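Local structure of tungstate ABC transporter, periplasmic tungstate-binding protein (Geobacter sulfurreducens, 3LR1) at residues 9-14 / 38-43. The protein probably captures tungstate in the periplasm and delivers it to an ABC transporter for uptake into the cell. Numbering follows the deposited sequence.
Sequences MSTTTS and VIAVGT
The carbonyl oxygen of V41 is gripped from 9-14 by two groups: the backbone N of T13 donates to this O at 3.2 Å in a bent bond, and CA of T12 makes a C-H...O contact with the same O at 3.1 Å. N of I39 binds O of M9 at 2.9 Å and approaches nearly in line with the carbonyl, N of T11 takes O of I39, and N of V41 reaches O of T11 with the straightest N-H...O angle of the four backbone bonds, 171°. M9-V38, S10-I39, T11-A40 and T12-V41 pair in parallel register, and the strand segments cross at -33°, evidence of a twisted pair. Such adjacent parallel strands, joined by a β-α-β connection through helices 13-18 and 20-32, belong to the α/β lobe of a periplasmic binding protein. T12 and G42 each stand at an N-cap, and the side chain of T12 lies about 4 Å from a bound tungsten ion, consistent with a ligand site at the strand ends. On the face that carries M9, T11, V38 and A40, CG2 of T11 meets CG1 of V38 at 3.7 Å, the two side chains crossing obliquely; OG1 of T11, anti to its backbone N (chi1 -165°), bonds instead to O of F59 on strand 57-60. Past the strand end, T43, the first residue of helix 43-51, runs alongside T12 in the same direction, with CG2 of T12 3.5 Å from OG1 of T43, while OG1 of T12 bonds to OG1 of T15. CB of A40 packs against CA of T13 at 3.7 Å, and OG1 of T13 adds a weak hydrogen bond to O of A40.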
HETATM    1  N   MSE A   9      -4.186  -1.026 -15.130  1.00 13.43           N
HETATM    2  CA  MSE A   9      -3.529  -1.501 -13.941  1.00 13.27           C
HETATM    3  C   MSE A   9      -4.482  -1.358 -12.745  1.00 13.48           C
HETATM    4  O   MSE A   9      -4.973  -0.257 -12.427  1.00 13.05           O
HETATM    5  CB  MSE A   9      -2.270  -0.694 -13.671  1.00 15.42           C
HETATM    6  CG  MSE A   9      -1.542  -1.060 -12.435  1.00 21.23           C
HETATM    7 SE   MSE A   9       0.106   0.014 -12.367  1.00 43.18          SE
HETATM    8  CE  MSE A   9      -0.641   1.253 -11.256  1.00 33.15           C
ATOM      9  N   SER A  10      -4.706  -2.446 -12.037  1.00 13.74           N
ATOM     10  CA  SER A  10      -5.435  -2.327 -10.758  1.00 12.94           C
ATOM     11  C   SER A  10      -4.420  -2.152  -9.641  1.00 12.96           C
ATOM     12  O   SER A  10      -3.316  -2.726  -9.671  1.00 12.58           O
ATOM     13  CB  SER A  10      -6.359  -3.511 -10.446  1.00 12.69           C
ATOM     14  OG  SER A  10      -5.594  -4.668 -10.219  1.00 12.34           O
ATOM     15  N   THR A  11      -4.811  -1.339  -8.676  1.00 12.20           N
ATOM     16  CA  THR A  11      -3.989  -1.020  -7.492  1.00 13.84           C
ATOM     17  C   THR A  11      -4.888  -0.639  -6.338  1.00 14.48           C
ATOM     18  O   THR A  11      -6.135  -0.728  -6.435  1.00 13.70           O
ATOM     19  CB  THR A  11      -2.943   0.049  -7.778  1.00 13.38           C
ATOM     20  OG1 THR A  11      -1.946   0.088  -6.728  1.00 16.76           O
ATOM     21  CG2 THR A  11      -3.501   1.411  -8.043  1.00 12.94           C
ATOM     22  N   THR A  12      -4.309  -0.254  -5.223  1.00 17.43           N
ATOM     23  CA  THR A  12      -5.174   0.167  -4.141  1.00 19.76           C
ATOM     24  C   THR A  12      -5.246   1.680  -4.033  1.00 22.32           C
ATOM     25  O   THR A  12      -4.343   2.397  -4.485  1.00 21.91           O
ATOM     26  CB  THR A  12      -4.730  -0.384  -2.799  1.00 19.47           C
ATOM     27  OG1 THR A  12      -3.523   0.235  -2.465  1.00 21.97           O
ATOM     28  CG2 THR A  12      -4.580  -1.883  -2.824  1.00 16.68           C
ATOM     29  N   THR A  13      -6.386   2.160  -3.510  1.00 26.19           N
ATOM     30  CA  THR A  13      -6.622   3.577  -3.303  1.00 27.23           C
ATOM     31  C   THR A  13      -5.499   4.187  -2.494  1.00 27.80           C
ATOM     32  O   THR A  13      -5.086   5.318  -2.727  1.00 28.24           O
ATOM     33  CB  THR A  13      -7.920   3.806  -2.539  1.00 29.09           C
ATOM     34  OG1 THR A  13      -9.042   3.342  -3.337  1.00 34.82           O
ATOM     35  CG2 THR A  13      -8.030   5.254  -2.291  1.00 31.11           C
ATOM     36  N   SER A  14      -5.042   3.438  -1.508  1.00 27.68           N
ATOM     37  CA  SER A  14      -3.882   3.777  -0.698  1.00 28.13           C
ATOM     38  C   SER A  14      -2.579   4.053  -1.558  1.00 27.64           C
ATOM     39  O   SER A  14      -1.895   5.073  -1.409  1.00 26.88           O
ATOM     40  CB  SER A  14      -3.764   2.685   0.446  1.00 29.18           C
ATOM     41  OG  SER A  14      -5.109   2.316   1.056  1.00 28.50           O
ATOM     42  N   VAL A  38      -5.132   3.844 -14.196  1.00 14.05           N
ATOM     43  CA  VAL A  38      -4.971   3.401 -12.839  1.00 15.78           C
ATOM     44  C   VAL A  38      -6.364   3.221 -12.217  1.00 14.92           C
ATOM     45  O   VAL A  38      -7.134   4.177 -12.081  1.00 14.50           O
ATOM     46  CB  VAL A  38      -4.128   4.423 -12.021  1.00 15.34           C
ATOM     47  CG1 VAL A  38      -4.024   4.027 -10.586  1.00 16.45           C
ATOM     48  CG2 VAL A  38      -2.748   4.635 -12.640  1.00 18.06           C
ATOM     49  N   ILE A  39      -6.655   1.998 -11.810  1.00 15.12           N
ATOM     50  CA  ILE A  39      -7.969   1.583 -11.216  1.00 14.28           C
ATOM     51  C   ILE A  39      -7.661   1.260  -9.751  1.00 13.98           C
ATOM     52  O   ILE A  39      -7.148   0.185  -9.428  1.00 13.29           O
ATOM     53  CB  ILE A  39      -8.589   0.388 -11.962  1.00 13.40           C
ATOM     54  CG1 ILE A  39      -8.886   0.835 -13.423  1.00 13.92           C
ATOM     55  CG2 ILE A  39      -9.841  -0.149 -11.207  1.00 12.39           C
ATOM     56  CD1 ILE A  39      -9.247  -0.310 -14.392  1.00 16.43           C
ATOM     57  N   ALA A  40      -7.893   2.236  -8.894  1.00 13.86           N
ATOM     58  CA  ALA A  40      -7.548   2.164  -7.504  1.00 14.53           C
ATOM     59  C   ALA A  40      -8.792   1.837  -6.679  1.00 14.79           C
ATOM     60  O   ALA A  40      -9.756   2.609  -6.582  1.00 15.67           O
ATOM     61  CB  ALA A  40      -6.922   3.483  -7.036  1.00 16.28           C
ATOM     62  N   VAL A  41      -8.768   0.646  -6.116  1.00 13.52           N
ATOM     63  CA  VAL A  41      -9.906   0.045  -5.459  1.00 13.84           C
ATOM     64  C   VAL A  41      -9.405  -0.597  -4.175  1.00 14.93           C
ATOM     65  O   VAL A  41      -8.218  -0.448  -3.822  1.00 15.86           O
ATOM     66  CB  VAL A  41     -10.655  -0.915  -6.424  1.00 13.98           C
ATOM     67  CG1 VAL A  41     -11.490  -0.111  -7.479  1.00 14.45           C
ATOM     68  CG2 VAL A  41      -9.746  -1.946  -7.049  1.00 13.72           C
ATOM     69  N   GLY A  42     -10.240  -1.308  -3.438  1.00 13.97           N
ATOM     70  CA  GLY A  42      -9.716  -2.100  -2.267  1.00 16.10           C
ATOM     71  C   GLY A  42      -8.776  -3.245  -2.711  1.00 15.55           C
ATOM     72  O   GLY A  42      -8.686  -3.609  -3.908  1.00 15.31           O
ATOM     73  N   THR A  43      -7.987  -3.777  -1.787  1.00 16.27           N
ATOM     74  CA  THR A  43      -7.015  -4.830  -2.100  1.00 16.72           C
ATOM     75  C   THR A  43      -7.669  -6.048  -2.740  1.00 15.68           C
ATOM     76  O   THR A  43      -7.182  -6.606  -3.751  1.00 16.23           O
ATOM     77  CB  THR A  43      -6.242  -5.260  -0.846  1.00 18.22           C
ATOM     78  OG1 THR A  43      -5.501  -4.146  -0.317  1.00 22.88           O
ATOM     79  CG2 THR A  43      -5.253  -6.338  -1.149  1.00 18.42           C
TER